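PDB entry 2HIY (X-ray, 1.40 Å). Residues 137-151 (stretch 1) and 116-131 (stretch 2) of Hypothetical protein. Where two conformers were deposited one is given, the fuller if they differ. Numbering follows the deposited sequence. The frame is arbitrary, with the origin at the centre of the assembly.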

ATOM      1  N   GLY D 137      15.402 -16.955  23.105  1.00 12.14           N
ATOM      2  CA  GLY D 137      14.956 -16.881  21.735  1.00 12.02           C
ATOM      3  C   GLY D 137      16.121 -17.103  20.802  1.00 11.75           C
ATOM      4  O   GLY D 137      17.189 -17.552  21.207  1.00 12.80           O
ATOM      5  N   ILE D 138      15.879 -16.736  19.547  1.00 11.39           N
ATOM      6  CA  ILE D 138      16.837 -17.033  18.463  1.00 12.01           C
ATOM      7  C   ILE D 138      17.434 -15.734  17.947  1.00 11.41           C
ATOM      8  O   ILE D 138      16.694 -14.822  17.557  1.00 11.71           O
ATOM      9  CB  ILE D 138      16.137 -17.739  17.275  1.00 12.35           C
ATOM     10  CG1 ILE D 138      15.382 -18.965  17.783  1.00 14.59           C
ATOM     11  CG2 ILE D 138      17.168 -18.145  16.204  1.00 13.13           C
ATOM     12  CD1 ILE D 138      14.535 -19.655  16.717  1.00 15.26           C
ATOM     13  N   PHE D 139      18.768 -15.607  17.977  1.00 10.70           N
ATOM     14  CA  PHE D 139      19.439 -14.529  17.263  1.00 10.73           C
ATOM     15  C   PHE D 139      19.522 -14.900  15.790  1.00 10.79           C
ATOM     16  O   PHE D 139      19.955 -16.007  15.476  1.00 11.32           O
ATOM     17  CB  PHE D 139      20.892 -14.384  17.752  1.00 10.98           C
ATOM     18  CG  PHE D 139      21.058 -14.156  19.243  1.00 10.69           C
ATOM     19  CD1 PHE D 139      21.110 -12.858  19.739  1.00 10.27           C
ATOM     20  CD2 PHE D 139      21.233 -15.231  20.139  1.00 10.47           C
ATOM     21  CE1 PHE D 139      21.312 -12.623  21.107  1.00 11.10           C
ATOM     22  CE2 PHE D 139      21.418 -15.006  21.490  1.00 11.88           C
ATOM     23  CZ  PHE D 139      21.480 -13.688  21.971  1.00 12.45           C
ATOM     24  N   TRP D 140      19.170 -13.996  14.881  1.00 11.40           N
ATOM     25  CA  TRP D 140      19.176 -14.371  13.459  1.00 10.57           C
ATOM     26  C   TRP D 140      19.606 -13.192  12.636  1.00 11.38           C
ATOM     27  O   TRP D 140      18.913 -12.148  12.565  1.00 12.17           O
ATOM     28  CB  TRP D 140      17.795 -14.870  13.067  1.00 11.71           C
ATOM     29  CG  TRP D 140      17.696 -15.689  11.835  1.00 11.60           C
ATOM     30  CD1 TRP D 140      18.472 -15.656  10.692  1.00 11.92           C
ATOM     31  CD2 TRP D 140      16.721 -16.707  11.615  1.00 11.11           C
ATOM     32  NE1 TRP D 140      18.036 -16.599   9.769  1.00 11.08           N
ATOM     33  CE2 TRP D 140      16.958 -17.258  10.324  1.00 11.58           C
ATOM     34  CE3 TRP D 140      15.661 -17.218  12.386  1.00 12.01           C
ATOM     35  CZ2 TRP D 140      16.163 -18.295   9.792  1.00 11.58           C
ATOM     36  CZ3 TRP D 140      14.873 -18.247  11.859  1.00 13.02           C
ATOM     37  CH2 TRP D 140      15.140 -18.772  10.574  1.00 11.97           C
ATOM     38  N   GLY D 141      20.796 -13.304  12.043  1.00 10.50           N
ATOM     39  CA  GLY D 141      21.413 -12.209  11.291  1.00 10.55           C
ATOM     40  C   GLY D 141      21.378 -12.551   9.818  1.00 10.89           C
ATOM     41  O   GLY D 141      21.576 -13.703   9.430  1.00 11.50           O
ATOM     42  N   LYS D 142      21.105 -11.535   9.012  1.00 11.56           N
ATOM     43  CA  LYS D 142      21.152 -11.674   7.566  1.00 11.62           C
ATOM     44  C   LYS D 142      22.207 -10.690   7.050  1.00 11.31           C
ATOM     45  O   LYS D 142      22.166  -9.495   7.349  1.00 11.88           O
ATOM     46  CB  LYS D 142      19.758 -11.375   6.961  1.00 12.62           C
ATOM     47  CG  LYS D 142      18.683 -12.473   7.173  1.00 12.50           C
ATOM     48  CD  LYS D 142      18.166 -12.646   8.595  1.00 12.90           C
ATOM     49  CE  LYS D 142      17.560 -11.402   9.175  1.00 13.72           C
ATOM     50  NZ  LYS D 142      16.884 -11.722  10.483  1.00 16.26           N
ATOM     51  N   PHE D 143      23.162 -11.182   6.266  1.00 10.91           N
ATOM     52  CA  PHE D 143      24.361 -10.383   5.997  1.00 10.88           C
ATOM     53  C   PHE D 143      24.153  -9.238   5.067  1.00 11.82           C
ATOM     54  O   PHE D 143      24.800  -8.193   5.251  1.00 13.75           O
ATOM     55  CB  PHE D 143      25.497 -11.265   5.504  1.00 12.04           C
ATOM     56  CG  PHE D 143      26.025 -12.178   6.557  1.00 11.65           C
ATOM     57  CD1 PHE D 143      26.830 -11.670   7.563  1.00 13.50           C
ATOM     58  CD2 PHE D 143      25.729 -13.527   6.564  1.00 12.27           C
ATOM     59  CE1 PHE D 143      27.322 -12.505   8.574  1.00 14.36           C
ATOM     60  CE2 PHE D 143      26.217 -14.392   7.577  1.00 13.25           C
ATOM     61  CZ  PHE D 143      27.011 -13.854   8.582  1.00 12.97           C
ATOM     62  N   SER D 144      23.271  -9.381   4.078  1.00 11.79           N
ATOM     63  CA  SER D 144      23.243  -8.367   3.012  1.00 13.04           C
ATOM     64  C   SER D 144      21.869  -8.126   2.449  1.00 12.87           C
ATOM     65  O   SER D 144      21.100  -9.061   2.222  1.00 12.80           O
ATOM     66  CB  SER D 144      24.168  -8.828   1.884  1.00 13.73           C
ATOM     67  OG  SER D 144      24.091  -7.921   0.788  1.00 16.84           O
ATOM     68  N   GLU D 145      21.572  -6.867   2.138  1.00 12.90           N
ATOM     69  CA  GLU D 145      20.336  -6.575   1.433  1.00 13.16           C
ATOM     70  C   GLU D 145      20.274  -7.249   0.067  1.00 13.87           C
ATOM     71  O   GLU D 145      19.183  -7.642  -0.372  1.00 15.53           O
ATOM     72  CB  GLU D 145      20.156  -5.054   1.262  1.00 13.55           C
ATOM     73  CG  GLU D 145      19.941  -4.296   2.599  1.00 14.79           C
ATOM     74  CD  GLU D 145      18.594  -4.544   3.274  1.00 18.39           C
ATOM     75  OE1 GLU D 145      17.656  -5.024   2.611  1.00 20.23           O
ATOM     76  OE2 GLU D 145      18.464  -4.259   4.485  1.00 18.68           O
ATOM     77  N   GLU D 146      21.404  -7.417  -0.602  0.50 13.84           N
ATOM     78  CA  GLU D 146      21.379  -8.006  -1.947  0.50 14.70           C
ATOM     79  C   GLU D 146      21.052  -9.504  -1.971  0.50 13.83           C
ATOM     80  O   GLU D 146      20.606 -10.018  -3.002  0.50 13.70           O
ATOM     81  CB  GLU D 146      22.693  -7.739  -2.676  0.50 14.94           C
ATOM     82  CG  GLU D 146      22.835  -8.404  -4.051  0.50 19.10           C
ATOM     83  CD  GLU D 146      23.857  -9.530  -4.062  0.50 24.05           C
ATOM     84  OE1 GLU D 146      23.701 -10.500  -3.284  0.50 27.68           O
ATOM     85  OE2 GLU D 146      24.824  -9.449  -4.854  0.50 26.95           O
ATOM     86  N   SER D 147      21.252 -10.197  -0.846  1.00 13.10           N
ATOM     87  CA  SER D 147      20.961 -11.613  -0.759  1.00 13.04           C
ATOM     88  C   SER D 147      19.780 -11.890   0.158  1.00 12.42           C
ATOM     89  O   SER D 147      19.414 -13.058   0.328  1.00 12.49           O
ATOM     90  CB  SER D 147      22.196 -12.331  -0.229  1.00 13.57           C
ATOM     91  OG  SER D 147      22.462 -11.801   1.066  1.00 12.62           O
ATOM     92  N   TYR D 148      19.187 -10.862   0.740  1.00 12.11           N
ATOM     93  CA  TYR D 148      18.169 -11.061   1.751  1.00 11.92           C
ATOM     94  C   TYR D 148      16.980 -11.898   1.246  1.00 12.34           C
ATOM     95  O   TYR D 148      16.454 -12.762   1.979  1.00 11.52           O
ATOM     96  CB  TYR D 148      17.691  -9.701   2.300  1.00 12.41           C
ATOM     97  CG  TYR D 148      16.575  -9.831   3.280  1.00 11.74           C
ATOM     98  CD1 TYR D 148      16.854 -10.145   4.594  1.00 13.69           C
ATOM     99  CD2 TYR D 148      15.228  -9.722   2.889  1.00 13.54           C
ATOM    100  CE1 TYR D 148      15.820 -10.325   5.523  1.00 14.94           C
ATOM    101  CE2 TYR D 148      14.203  -9.896   3.817  1.00 14.14           C
ATOM    102  CZ  TYR D 148      14.516 -10.201   5.130  1.00 14.64           C
ATOM    103  OH  TYR D 148      13.500 -10.395   6.071  1.00 16.24           O
ATOM    104  N   SER D 149      16.541 -11.646   0.022  1.00 12.34           N
ATOM    105  CA  SER D 149      15.342 -12.336  -0.478  1.00 13.18           C
ATOM    106  C   SER D 149      15.579 -13.836  -0.708  1.00 13.50           C
ATOM    107  O   SER D 149      14.614 -14.573  -0.880  1.00 14.85           O
ATOM    108  CB  SER D 149      14.842 -11.695  -1.781  1.00 14.22           C
ATOM    109  OG  SER D 149      15.723 -11.937  -2.845  1.00 16.42           O
ATOM    110  N   LYS D 150      16.830 -14.286  -0.669  1.00 12.53           N
ATOM    111  CA  LYS D 150      17.147 -15.711  -0.781  1.00 13.38           C
ATOM    112  C   LYS D 150      17.380 -16.381   0.561  1.00 13.02           C
ATOM    113  O   LYS D 150      17.645 -17.574   0.604  1.00 13.93           O
ATOM    114  CB  LYS D 150      18.380 -15.910  -1.663  1.00 14.60           C
ATOM    115  CG  LYS D 150      18.175 -15.515  -3.150  1.00 16.02           C
ATOM    116  CD  LYS D 150      19.552 -15.494  -3.879  1.00 18.65           C
ATOM    117  CE  LYS D 150      19.459 -14.975  -5.305  1.00 23.28           C
ATOM    118  NZ  LYS D 150      19.048 -16.048  -6.258  1.00 30.77           N
ATOM    119  N   THR D 151      17.261 -15.634   1.657  1.00 12.00           N
ATOM    120  CA  THR D 151      17.491 -16.241   2.953  1.00 11.80           C
ATOM    121  C   THR D 151      16.306 -17.114   3.407  1.00 13.09           C
ATOM    122  O   THR D 151      15.146 -16.889   3.007  1.00 13.68           O
ATOM    123  CB  THR D 151      17.758 -15.184   4.067  1.00 11.36           C
ATOM    124  OG1 THR D 151      16.625 -14.314   4.236  1.00 12.57           O
ATOM    125  CG2 THR D 151      19.031 -14.384   3.778  1.00 11.84           C
TER
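Stretch 2 116-131: QVIATVESLELKDEVL

Stretch 2 lies on stretch 1 as a helix, an extended connection and the start of an antiparallel strand, and all three parts meet at Trp140. The helix, already under way at Gln116, runs nearly along strand 137-142, with 24° between their directions and 10.7 Å between axes at closest approach. That spacing leaves room for one layer of side chains. Val117 and Val121, one turn apart and both with chi1 t, point toward the strand and receive the end of Ile138: its CD1 lies 3.9 Å from Val117 CG1 and 4.0 Å from Val121 CG2.

Beyond the helix the backbone extends. Leu124 sets CD1 4.1 Å from Trp140 CH2, near the plane of the indole at its edge, and Leu126 places CD2 4.1 Å from Trp140 CZ2. The ring thus gathers contacts from helix and connection alike, with Val121 CG1 4.2 Å from Trp140 CH2.

Lys127, at phi/psi -121/-112, turns the chain; its CG packs 3.6 Å from Lys150 O, while the end of its side chain leads away. Asp128 is the polar anchor of the junction. Its carbonyl O accepts a hydrogen bond from Phe143 N at 3.2 Å, and its OD2 accepts one from Ser147 OG at 2.5 Å, so backbone and side chain fasten the loop that follows the strand. Water 2 reinforces the joint, donating to Asp128 O and to Ser147 OG while accepting from Ser144 N.

From Glu129 the chain becomes a strand, antiparallel to 137-142 at 169° and 4.7 Å from its axis. Glu129 pairs with Lys142 without backbone hydrogen bonds, yet its carboxylate is well used: OE1 accepts from Trp140 NE1 at 2.8 Å, fixing the indole edge, and OE2 accepts from Lys127 N at 2.8 Å, bracing the turn just before. Val130 faces Gly141 in the hydrogen-bonded pair, with Val130 N to Gly141 O at 2.9 Å and Gly141 N to Val130 O at 2.8 Å. Here glycine leaves space: an ideal CB on Gly141 would come within a tight 3.5 Å of Val130 CG1. That same methyl, Val130 CG1, packs 3.8 Å from Phe143 CZ.

Leu131 closes the walk opposite Trp140, CA to CA 4.2 Å. Its side chain shares a sheet face with those of Trp140, Glu129 and Lys142, and its CD2 sits over the indole, 3.7 Å from the centroid of the six-membered ring of Trp140, in a CH-pi contact. The rule is economical: one tryptophan links helix, connection and strand.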

ATOM      1  N   GLN D 116      10.505 -28.113  19.585  1.00 12.95           N
ATOM      2  CA  GLN D 116       9.908 -28.172  18.257  1.00 12.92           C
ATOM      3  C   GLN D 116      10.356 -27.012  17.373  1.00 12.44           C
ATOM      4  O   GLN D 116      10.629 -27.202  16.182  1.00 12.84           O
ATOM      5  CB  GLN D 116       8.386 -28.228  18.347  1.00 15.17           C
ATOM      6  CG  GLN D 116       7.701 -28.301  16.969  1.00 16.40           C
ATOM      7  CD  GLN D 116       8.092 -29.524  16.135  1.00 18.09           C
ATOM      8  OE1 GLN D 116       8.994 -29.482  15.243  1.00 20.86           O
ATOM      9  NE2 GLN D 116       7.403 -30.621  16.399  1.00 19.50           N
ATOM     10  N   VAL D 117      10.447 -25.821  17.963  1.00 12.71           N
ATOM     11  CA  VAL D 117      10.954 -24.672  17.202  1.00 12.42           C
ATOM     12  C   VAL D 117      12.373 -24.904  16.704  1.00 11.80           C
ATOM     13  O   VAL D 117      12.674 -24.695  15.528  1.00 12.20           O
ATOM     14  CB  VAL D 117      10.915 -23.391  18.060  1.00 12.55           C
ATOM     15  CG1 VAL D 117      11.588 -22.209  17.339  1.00 14.28           C
ATOM     16  CG2 VAL D 117       9.472 -23.036  18.414  1.00 14.09           C
ATOM     17  N   ILE D 118      13.221 -25.452  17.580  1.00 12.13           N
ATOM     18  CA  ILE D 118      14.599 -25.733  17.176  1.00 13.14           C
ATOM     19  C   ILE D 118      14.619 -26.741  16.023  1.00 12.92           C
ATOM     20  O   ILE D 118      15.323 -26.577  15.040  1.00 13.29           O
ATOM     21  CB  ILE D 118      15.388 -26.262  18.389  1.00 13.79           C
ATOM     22  CG1 ILE D 118      15.590 -25.136  19.420  1.00 13.72           C
ATOM     23  CG2 ILE D 118      16.729 -26.809  17.957  1.00 15.04           C
ATOM     24  CD1 ILE D 118      16.188 -25.619  20.772  1.00 15.53           C
ATOM     25  N   ALA D 119      13.805 -27.798  16.145  1.00 12.55           N
ATOM     26  CA  ALA D 119      13.833 -28.817  15.085  1.00 12.85           C
ATOM     27  C   ALA D 119      13.366 -28.240  13.763  1.00 13.32           C
ATOM     28  O   ALA D 119      13.962 -28.475  12.715  1.00 14.35           O
ATOM     29  CB  ALA D 119      12.956 -30.036  15.477  1.00 13.65           C
ATOM     30  N   THR D 120      12.319 -27.433  13.808  1.00 12.48           N
ATOM     31  CA  THR D 120      11.812 -26.803  12.584  1.00 13.02           C
ATOM     32  C   THR D 120      12.853 -25.853  11.987  1.00 13.27           C
ATOM     33  O   THR D 120      13.138 -25.933  10.795  1.00 13.78           O
ATOM     34  CB  THR D 120      10.524 -26.070  12.899  1.00 13.80           C
ATOM     35  OG1 THR D 120       9.544 -27.038  13.299  1.00 15.89           O
ATOM     36  CG2 THR D 120      10.000 -25.313  11.655  1.00 15.46           C
ATOM     37  N   VAL D 121      13.437 -24.996  12.827  1.00 12.76           N
ATOM     38  CA  VAL D 121      14.428 -24.063  12.303  1.00 13.75           C
ATOM     39  C   VAL D 121      15.638 -24.806  11.727  1.00 14.44           C
ATOM     40  O   VAL D 121      16.124 -24.463  10.661  1.00 14.69           O
ATOM     41  CB  VAL D 121      14.840 -23.043  13.352  1.00 13.29           C
ATOM     42  CG1 VAL D 121      15.986 -22.213  12.849  1.00 14.07           C
ATOM     43  CG2 VAL D 121      13.666 -22.121  13.680  1.00 14.25           C
ATOM     44  N   GLU D 122      16.056 -25.865  12.414  1.00 14.51           N
ATOM     45  CA  GLU D 122      17.219 -26.619  11.942  1.00 16.84           C
ATOM     46  C   GLU D 122      16.937 -27.297  10.626  1.00 16.77           C
ATOM     47  O   GLU D 122      17.910 -27.633   9.912  1.00 18.41           O
ATOM     48  CB  GLU D 122      17.598 -27.693  12.974  1.00 16.73           C
ATOM     49  CG  GLU D 122      18.396 -27.142  14.143  1.00 19.16           C
ATOM     50  CD  GLU D 122      18.658 -28.199  15.229  1.00 21.48           C
ATOM     51  OE1 GLU D 122      17.940 -29.239  15.294  1.00 25.07           O
ATOM     52  OE2 GLU D 122      19.549 -27.950  16.060  1.00 27.17           O
ATOM     53  N   SER D 123      15.674 -27.558  10.300  1.00 16.89           N
ATOM     54  CA  SER D 123      15.298 -28.196   9.022  1.00 17.42           C
ATOM     55  C   SER D 123      15.415 -27.253   7.825  1.00 17.20           C
ATOM     56  O   SER D 123      15.373 -27.692   6.677  1.00 18.34           O
ATOM     57  CB  SER D 123      13.865 -28.765   9.061  1.00 18.00           C
ATOM     58  OG  SER D 123      12.870 -27.744   8.916  1.00 20.53           O
ATOM     59  N   LEU D 124      15.530 -25.951   8.081  1.00 16.06           N
ATOM     60  CA  LEU D 124      15.567 -24.985   6.998  1.00 15.88           C
ATOM     61  C   LEU D 124      16.978 -24.891   6.404  1.00 15.53           C
ATOM     62  O   LEU D 124      17.968 -24.896   7.141  1.00 16.83           O
ATOM     63  CB  LEU D 124      15.142 -23.618   7.518  1.00 15.21           C
ATOM     64  CG  LEU D 124      13.800 -23.523   8.238  1.00 14.65           C
ATOM     65  CD1 LEU D 124      13.592 -22.083   8.716  1.00 15.83           C
ATOM     66  CD2 LEU D 124      12.652 -23.940   7.312  1.00 15.29           C
ATOM     67  N   GLU D 125      17.053 -24.790   5.080  1.00 16.54           N
ATOM     68  CA  GLU D 125      18.362 -24.597   4.463  1.00 17.66           C
ATOM     69  C   GLU D 125      18.747 -23.117   4.474  1.00 15.05           C
ATOM     70  O   GLU D 125      18.209 -22.327   3.710  1.00 17.15           O
ATOM     71  CB  GLU D 125      18.455 -25.184   3.031  1.00 18.56           C
ATOM     72  CG  GLU D 125      19.906 -25.089   2.479  1.00 21.56           C
ATOM     73  CD  GLU D 125      20.099 -25.677   1.083  1.00 24.31           C
ATOM     74  OE1 GLU D 125      19.140 -25.681   0.282  1.00 32.28           O
ATOM     75  OE2 GLU D 125      21.215 -26.137   0.774  1.00 31.22           O
ATOM     76  N   LEU D 126      19.678 -22.774   5.352  1.00 13.63           N
ATOM     77  CA  LEU D 126      20.150 -21.392   5.461  1.00 12.93           C
ATOM     78  C   LEU D 126      21.020 -21.015   4.283  1.00 13.28           C
ATOM     79  O   LEU D 126      21.731 -21.860   3.721  1.00 14.15           O
ATOM     80  CB  LEU D 126      20.915 -21.218   6.747  1.00 13.06           C
ATOM     81  CG  LEU D 126      20.171 -21.615   8.016  1.00 13.73           C
ATOM     82  CD1 LEU D 126      21.032 -21.264   9.211  1.00 14.10           C
ATOM     83  CD2 LEU D 126      18.780 -20.921   8.118  1.00 14.01           C
ATOM     84  N   LYS D 127      20.961 -19.743   3.928  1.00 12.54           N
ATOM     85  CA  LYS D 127      21.788 -19.179   2.869  1.00 12.56           C
ATOM     86  C   LYS D 127      22.628 -18.035   3.469  1.00 11.67           C
ATOM     87  O   LYS D 127      23.482 -18.331   4.312  1.00 12.30           O
ATOM     88  CB  LYS D 127      20.951 -18.766   1.669  1.00 13.50           C
ATOM     89  CG  LYS D 127      20.254 -19.980   0.990  1.00 15.54           C
ATOM     90  CD  LYS D 127      21.271 -20.779   0.197  1.00 17.86           C
ATOM     91  CE  LYS D 127      20.630 -21.895  -0.607  1.00 22.86           C
ATOM     92  NZ  LYS D 127      21.697 -22.511  -1.465  1.00 25.48           N
ATOM     93  N   ASP D 128      22.382 -16.784   3.095  1.00 11.47           N
ATOM     94  CA  ASP D 128      23.351 -15.745   3.509  1.00 11.81           C
ATOM     95  C   ASP D 128      22.927 -15.161   4.866  1.00 11.08           C
ATOM     96  O   ASP D 128      22.519 -14.004   5.002  1.00 11.29           O
ATOM     97  CB  ASP D 128      23.457 -14.657   2.457  1.00 12.75           C
ATOM     98  CG  ASP D 128      24.670 -13.752   2.655  1.00 12.28           C
ATOM     99  OD1 ASP D 128      25.621 -14.193   3.354  1.00 13.68           O
ATOM    100  OD2 ASP D 128      24.624 -12.622   2.106  1.00 12.39           O
ATOM    101  N   GLU D 129      23.067 -16.008   5.879  1.00 10.94           N
ATOM    102  CA  GLU D 129      22.519 -15.716   7.186  1.00 11.04           C
ATOM    103  C   GLU D 129      23.167 -16.614   8.199  1.00 11.31           C
ATOM    104  O   GLU D 129      23.809 -17.617   7.847  1.00 11.54           O
ATOM    105  CB  GLU D 129      20.989 -15.936   7.172  1.00 11.67           C
ATOM    106  CG  GLU D 129      20.591 -17.402   7.021  1.00 11.82           C
ATOM    107  CD  GLU D 129      19.230 -17.556   6.407  1.00 11.67           C
ATOM    108  OE1 GLU D 129      18.238 -17.064   7.002  1.00 11.93           O
ATOM    109  OE2 GLU D 129      19.136 -18.134   5.305  1.00 11.89           O
ATOM    110  N   VAL D 130      22.926 -16.279   9.462  0.50 11.20           N
ATOM    111  CA  VAL D 130      23.512 -16.979  10.584  0.50 10.18           C
ATOM    112  C   VAL D 130      22.526 -16.903  11.746  0.50 10.74           C
ATOM    113  O   VAL D 130      21.916 -15.852  11.987  0.50 10.11           O
ATOM    114  CB  VAL D 130      24.872 -16.362  10.970  0.50 11.81           C
ATOM    115  CG1 VAL D 130      24.706 -14.892  11.374  0.50 11.21           C
ATOM    116  CG2 VAL D 130      25.553 -17.190  12.071  0.50 10.60           C
ATOM    117  N   LEU D 131      22.343 -18.001  12.463  1.00 10.86           N
ATOM    118  CA  LEU D 131      21.447 -17.945  13.610  1.00 10.84           C
ATOM    119  C   LEU D 131      22.041 -18.693  14.783  1.00 11.24           C
ATOM    120  O   LEU D 131      22.852 -19.617  14.578  1.00 12.20           O
ATOM    121  CB  LEU D 131      20.011 -18.421  13.266  1.00 12.55           C
ATOM    122  CG  LEU D 131      19.860 -19.893  12.848  1.00 12.14           C
ATOM    123  CD1 LEU D 131      19.581 -20.807  14.057  1.00 13.84           C
ATOM    124  CD2 LEU D 131      18.686 -20.036  11.912  1.00 12.69           C
TER
HETATM  125  O   HOH W   1      16.962 -20.193   1.987  1.00 36.67           O
HETATM  126  O   HOH W   2      21.424 -11.664   3.713  1.00 10.84           O
HETATM  127  O   HOH W   3      20.622 -15.599   1.045  1.00 11.30           O